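Local coordinates for protein 2-hydroxyisobutyryl-CoA synthetase (PDB 6HDY) that belongs to the AMP-binding enzyme (ANL) superfamily, combining a large AMP-binding region with a smaller C-terminal domain, at residues 215-220 against 244-249; 164-169 against 188-193. All blocks are in the same frame, centred on the assembly; numbering follows the deposited sequence.

Overall arrangement
Both contacts are buried parallel strand pairs of one five-stranded sheet, ordered 191-193, 165-168, 217-220, 246-249, 271-274, and each closes its own beta-alpha-beta unit. Their centres are about 9 Å apart. Strands 217-220 and 165-168 are neighbours, joined by a probable hydrogen bond from Tyr219 N to Cys167 O of 2.8 Å. Contact 1 is nearer the chain centre, its centre about 15 Å away against about 20 Å for contact 2, and it is rich in aromatic rings, with Tyr219 at the ligand pocket. Contact 2 includes the sheet's outermost strand 191-193, has one aromatic ring, Phe193, among aliphatic, small and charged side chains, and borders the second subunit.

Contact 1 of 2, residues 215-220 against 244-249; sequences PAAFYG and LKCLFF
Tyr219 sets its CB and CD1 over one face of the Phe248 ring. Tyr219 CB stands 4.0 Å from the Phe248 ring centroid as a CH-pi contact, while Tyr219 CD1, above the plane and offset toward the rim, reaches Phe248 CE2 at 3.6 Å. The ring planes are at 55°, an oblique pair. On the other sheet face, Phe218 CD1 lies 3.7 Å from Leu247 CD2, and Phe249 CE1 approaches the Phe218 ring at its edge; Leu244 CD2 touches both Pro215 CG, at 3.9 Å, and Phe218 CB, at 3.7 Å. Phe218 also rests on Tyr224 and Leu228 of helix 222-234. The backbones are parallel. Phe248 N gives Phe218 O a bond of 2.8 Å almost in line with the carbonyl (C=O...N 173°), whereas Phe218 N to Cys246 O is weak. Where the pair begins, Ala216 O accepts two N-H groups, Lys245 N at 2.9 Å and Cys246 N at 3.3 Å. Tyr219 OH is hydrogen-bonded to Ser250 OG, and its side chain touches the bound 8LQ. The chemistry therefore implies a tyrosine held by ring packing within the sheet and by a hydroxyl bond at the ligand pocket.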
loop_
_atom_site.group_PDB
_atom_site.type_symbol
_atom_site.label_atom_id
_atom_site.label_comp_id
_atom_site.label_asym_id
_atom_site.label_seq_id
_atom_site.Cartn_x
_atom_site.Cartn_y
_atom_site.Cartn_z
ATOM N N PRO A 215 8.770 -11.931 -12.322
ATOM C CA PRO A 215 9.510 -10.661 -12.204
ATOM C C PRO A 215 11.020 -10.769 -12.216
ATOM O O PRO A 215 11.586 -11.762 -11.741
ATOM C CB PRO A 215 9.031 -10.112 -10.857
ATOM C CG PRO A 215 8.730 -11.329 -10.065
ATOM C CD PRO A 215 8.057 -12.235 -11.062
ATOM N N ALA A 216 11.674 -9.717 -12.711
ATOM C CA ALA A 216 13.129 -9.681 -12.718
ATOM C C ALA A 216 13.660 -9.330 -11.328
ATOM O O ALA A 216 14.772 -9.736 -10.994
ATOM C CB ALA A 216 13.630 -8.679 -13.745
ATOM N N ALA A 217 12.869 -8.565 -10.520
ATOM C CA ALA A 217 13.302 -8.134 -9.198
ATOM C C ALA A 217 12.208 -8.184 -8.136
ATOM O O ALA A 217 11.022 -8.060 -8.440
ATOM C CB ALA A 217 13.941 -6.752 -9.264
ATOM N N PHE A 218 12.626 -8.429 -6.885
ATOM C CA PHE A 218 11.734 -8.531 -5.724
ATOM C C PHE A 218 12.261 -7.670 -4.621
ATOM O O PHE A 218 13.448 -7.742 -4.328
ATOM C CB PHE A 218 11.664 -9.980 -5.205
ATOM C CG PHE A 218 10.813 -10.196 -3.968
ATOM C CD1 PHE A 218 11.351 -10.040 -2.695
ATOM C CD2 PHE A 218 9.487 -10.594 -4.080
ATOM C CE1 PHE A 218 10.572 -10.246 -1.566
ATOM C CE2 PHE A 218 8.715 -10.823 -2.947
ATOM C CZ PHE A 218 9.259 -10.637 -1.699
ATOM N N TYR A 219 11.366 -6.919 -3.953
ATOM C CA TYR A 219 11.707 -6.132 -2.780
ATOM C C TYR A 219 10.839 -6.525 -1.590
ATOM O O TYR A 219 9.614 -6.640 -1.724
ATOM C CB TYR A 219 11.587 -4.598 -3.038
ATOM C CG TYR A 219 11.738 -3.784 -1.764
ATOM C CD1 TYR A 219 12.996 -3.420 -1.288
ATOM C CD2 TYR A 219 10.629 -3.449 -0.991
ATOM C CE1 TYR A 219 13.142 -2.705 -0.098
ATOM C CE2 TYR A 219 10.764 -2.758 0.213
ATOM C CZ TYR A 219 12.021 -2.383 0.652
ATOM O OH TYR A 219 12.136 -1.748 1.858
ATOM N N GLY A 220 11.476 -6.617 -0.419
ATOM C CA GLY A 220 10.807 -6.800 0.863
ATOM C C GLY A 220 11.816 -6.983 1.970
ATOM O O GLY A 220 12.955 -6.533 1.833
ATOM N N LEU A 244 13.267 -14.676 -11.234
ATOM C CA LEU A 244 13.992 -13.642 -10.492
ATOM C C LEU A 244 15.459 -13.607 -10.780
ATOM O O LEU A 244 16.125 -14.651 -10.750
ATOM C CB LEU A 244 13.753 -13.748 -8.967
ATOM C CG LEU A 244 12.344 -13.416 -8.471
ATOM C CD1 LEU A 244 12.039 -14.148 -7.190
ATOM C CD2 LEU A 244 12.129 -11.889 -8.326
ATOM N N LYS A 245 15.975 -12.404 -11.062
ATOM C CA LYS A 245 17.417 -12.222 -11.264
ATOM C C LYS A 245 17.963 -11.747 -9.919
ATOM O O LYS A 245 19.122 -12.006 -9.570
ATOM C CB LYS A 245 17.723 -11.198 -12.373
ATOM C CG LYS A 245 17.127 -11.546 -13.760
ATOM C CD LYS A 245 17.790 -12.768 -14.443
ATOM C CE LYS A 245 17.038 -13.250 -15.668
ATOM N NZ LYS A 245 15.866 -14.103 -15.324
ATOM N N CYS A 246 17.110 -11.053 -9.154
ATOM C CA CYS A 246 17.508 -10.556 -7.853
ATOM C C CYS A 246 16.344 -10.268 -6.934
ATOM O O CYS A 246 15.193 -10.147 -7.359
ATOM C CB CYS A 246 18.438 -9.348 -7.972
ATOM S SG CYS A 246 17.587 -7.756 -8.083
ATOM N N LEU A 247 16.687 -10.198 -5.645
ATOM C CA LEU A 247 15.837 -9.848 -4.521
ATOM C C LEU A 247 16.679 -8.835 -3.749
ATOM O O LEU A 247 17.867 -9.072 -3.549
ATOM C CB LEU A 247 15.526 -11.075 -3.639
ATOM C CG LEU A 247 14.790 -12.236 -4.308
ATOM C CD1 LEU A 247 15.785 -13.318 -4.744
ATOM C CD2 LEU A 247 13.747 -12.841 -3.360
ATOM N N PHE A 248 16.102 -7.686 -3.397
ATOM C CA PHE A 248 16.824 -6.646 -2.664
ATOM C C PHE A 248 16.039 -6.287 -1.432
ATOM O O PHE A 248 14.831 -6.146 -1.502
ATOM C CB PHE A 248 17.226 -5.454 -3.541
ATOM C CG PHE A 248 16.141 -4.513 -4.023
ATOM C CD1 PHE A 248 15.305 -4.872 -5.076
ATOM C CD2 PHE A 248 16.060 -3.208 -3.531
ATOM C CE1 PHE A 248 14.345 -3.974 -5.562
ATOM C CE2 PHE A 248 15.106 -2.311 -4.021
ATOM C CZ PHE A 248 14.237 -2.711 -5.011
ATOM N N PHE A 249 16.701 -6.278 -0.293
ATOM C CA PHE A 249 16.025 -6.158 0.994
ATOM C C PHE A 249 16.541 -5.051 1.873
ATOM O O PHE A 249 17.739 -4.725 1.866
ATOM C CB PHE A 249 16.176 -7.499 1.799
ATOM C CG PHE A 249 15.875 -8.814 1.097
ATOM C CD1 PHE A 249 14.593 -9.098 0.625
ATOM C CD2 PHE A 249 16.859 -9.802 0.975
ATOM C CE1 PHE A 249 14.316 -10.319 0.004
ATOM C CE2 PHE A 249 16.576 -11.024 0.349
ATOM C CZ PHE A 249 15.306 -11.283 -0.113
#

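Contact 2 of 2, residues 164-169 against 188-193; sequences DLVCVA and LRAKAF
Phe193 runs from the Val166 carbonyl to the sulfur of Cys167, and its side chain can be followed outward. Phe193 CB comes within 3.2 Å of Val166 O and 4.0 Å of Leu165 CD1. A chi1 of 175° sets CG anti to the backbone N. Of the ring atoms, Phe193 CD2 meets Cys167 SG at 3.7 Å, and Phe193 CE2, the next atom round the ring, lies 3.9 Å from that sulfur. The sulfur is 44° off the ring normal, so this sulfur-aromatic contact is oblique. Beyond the two segments, Val124 of the second subunit packs on Phe193. Val166, on the opposite sheet face from Phe193, touches Ala190 CB with its CG2 at 3.6 Å. Four alternating backbone bonds fix the parallel register: Asp164 O receives Lys191 N, Val166 N reaches Lys191 O at 3.0 Å and is nearly straight (171° at the hydrogen), Val166 O receives Phe193 N, and Val168 N reaches Phe193 O at 2.9 Å. Lys191 NZ is hydrogen-bonded to Gly163 O and to Asn118 O of the second subunit. Helix 176-187 ends in a Schellman motif at Arg189. Strand 165-168, that helix and strand 191-193 form a beta-alpha-beta crossover, the repeating connection of parallel alpha/beta sheets.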
loop_
_atom_site.group_PDB
_atom_site.type_symbol
_atom_site.label_atom_id
_atom_site.label_comp_id
_atom_site.label_asym_id
_atom_site.label_seq_id
_atom_site.Cartn_x
_atom_site.Cartn_y
_atom_site.Cartn_z
ATOM N N ASP A 164 12.000 -3.838 -16.602
ATOM C CA ASP A 164 11.997 -4.982 -15.683
ATOM C C ASP A 164 10.783 -4.901 -14.761
ATOM O O ASP A 164 10.447 -3.827 -14.262
ATOM C CB ASP A 164 13.235 -4.972 -14.799
ATOM C CG ASP A 164 14.506 -5.508 -15.422
ATOM O OD1 ASP A 164 14.420 -6.175 -16.499
ATOM O OD2 ASP A 164 15.577 -5.341 -14.801
ATOM N N LEU A 165 10.141 -6.043 -14.524
ATOM C CA LEU A 165 9.015 -6.138 -13.617
ATOM C C LEU A 165 9.587 -6.212 -12.182
ATOM O O LEU A 165 10.353 -7.134 -11.857
ATOM C CB LEU A 165 8.136 -7.352 -13.944
ATOM C CG LEU A 165 6.881 -7.478 -13.053
ATOM C CD1 LEU A 165 5.828 -6.551 -13.501
ATOM C CD2 LEU A 165 6.316 -8.868 -13.108
ATOM N N VAL A 166 9.246 -5.204 -11.346
ATOM C CA VAL A 166 9.746 -5.115 -9.974
ATOM C C VAL A 166 8.608 -5.372 -9.012
ATOM O O VAL A 166 7.680 -4.565 -8.939
ATOM C CB VAL A 166 10.445 -3.760 -9.680
ATOM C CG1 VAL A 166 10.956 -3.705 -8.232
ATOM C CG2 VAL A 166 11.581 -3.503 -10.663
ATOM N N CYS A 167 8.675 -6.491 -8.273
ATOM C CA CYS A 167 7.659 -6.781 -7.284
ATOM C C CYS A 167 8.011 -6.122 -5.966
ATOM O O CYS A 167 9.005 -6.504 -5.351
ATOM C CB CYS A 167 7.449 -8.279 -7.113
ATOM S SG CYS A 167 6.102 -8.692 -5.975
ATOM N N VAL A 168 7.196 -5.139 -5.516
ATOM C CA VAL A 168 7.388 -4.481 -4.207
ATOM C C VAL A 168 6.429 -5.156 -3.233
ATOM O O VAL A 168 5.225 -4.908 -3.249
ATOM C CB VAL A 168 7.259 -2.925 -4.256
ATOM C CG1 VAL A 168 7.549 -2.308 -2.890
ATOM C CG2 VAL A 168 8.221 -2.355 -5.293
ATOM N N ALA A 169 6.969 -6.082 -2.440
ATOM C CA ALA A 169 6.185 -6.885 -1.511
ATOM C C ALA A 169 6.490 -6.595 -0.033
ATOM O O ALA A 169 6.928 -7.466 0.718
ATOM C CB ALA A 169 6.349 -8.368 -1.845
ATOM N N LEU A 188 12.940 4.519 -12.385
ATOM C CA LEU A 188 13.803 3.642 -13.194
ATOM C C LEU A 188 13.125 3.241 -14.525
ATOM O O LEU A 188 13.775 2.675 -15.406
ATOM C CB LEU A 188 14.169 2.382 -12.365
ATOM C CG LEU A 188 15.159 1.351 -12.969
ATOM C CD1 LEU A 188 16.442 2.028 -13.528
ATOM C CD2 LEU A 188 15.474 0.277 -11.953
ATOM N N ARG A 189 11.810 3.542 -14.661
ATOM C CA ARG A 189 10.977 3.168 -15.799
ATOM C C ARG A 189 10.838 1.635 -15.837
ATOM O O ARG A 189 10.724 1.023 -16.897
ATOM C CB ARG A 189 11.436 3.790 -17.152
ATOM C CG ARG A 189 11.791 5.283 -17.102
ATOM C CD ARG A 189 10.586 6.198 -17.015
ATOM N NE ARG A 189 10.942 7.552 -16.575
ATOM C CZ ARG A 189 10.419 8.164 -15.509
ATOM N NH1 ARG A 189 10.788 9.399 -15.199
ATOM N NH2 ARG A 189 9.498 7.552 -14.765
ATOM N N ALA A 190 10.844 1.013 -14.652
ATOM C CA ALA A 190 10.630 -0.423 -14.538
ATOM C C ALA A 190 9.101 -0.596 -14.554
ATOM O O ALA A 190 8.388 0.396 -14.472
ATOM C CB ALA A 190 11.213 -0.929 -13.208
ATOM N N LYS A 191 8.595 -1.820 -14.693
ATOM C CA LYS A 191 7.155 -2.068 -14.568
ATOM C C LYS A 191 6.943 -2.251 -13.042
ATOM O O LYS A 191 7.251 -3.319 -12.498
ATOM C CB LYS A 191 6.737 -3.341 -15.325
ATOM C CG LYS A 191 6.800 -3.237 -16.827
ATOM C CD LYS A 191 6.640 -4.623 -17.425
ATOM C CE LYS A 191 6.728 -4.624 -18.927
ATOM N NZ LYS A 191 8.007 -4.045 -19.429
ATOM N N ALA A 192 6.540 -1.174 -12.336
ATOM C CA ALA A 192 6.379 -1.262 -10.865
ATOM C C ALA A 192 5.186 -2.143 -10.528
ATOM O O ALA A 192 4.096 -1.915 -11.041
ATOM C CB ALA A 192 6.220 0.128 -10.250
ATOM N N PHE A 193 5.420 -3.207 -9.738
ATOM C CA PHE A 193 4.379 -4.146 -9.322
ATOM C C PHE A 193 4.189 -4.047 -7.774
ATOM O O PHE A 193 4.739 -4.868 -7.013
ATOM C CB PHE A 193 4.725 -5.580 -9.813
ATOM C CG PHE A 193 3.794 -6.681 -9.362
ATOM C CD1 PHE A 193 2.429 -6.444 -9.202
ATOM C CD2 PHE A 193 4.270 -7.974 -9.155
ATOM C CE1 PHE A 193 1.566 -7.464 -8.782
ATOM C CE2 PHE A 193 3.402 -9.007 -8.767
ATOM C CZ PHE A 193 2.055 -8.747 -8.576
#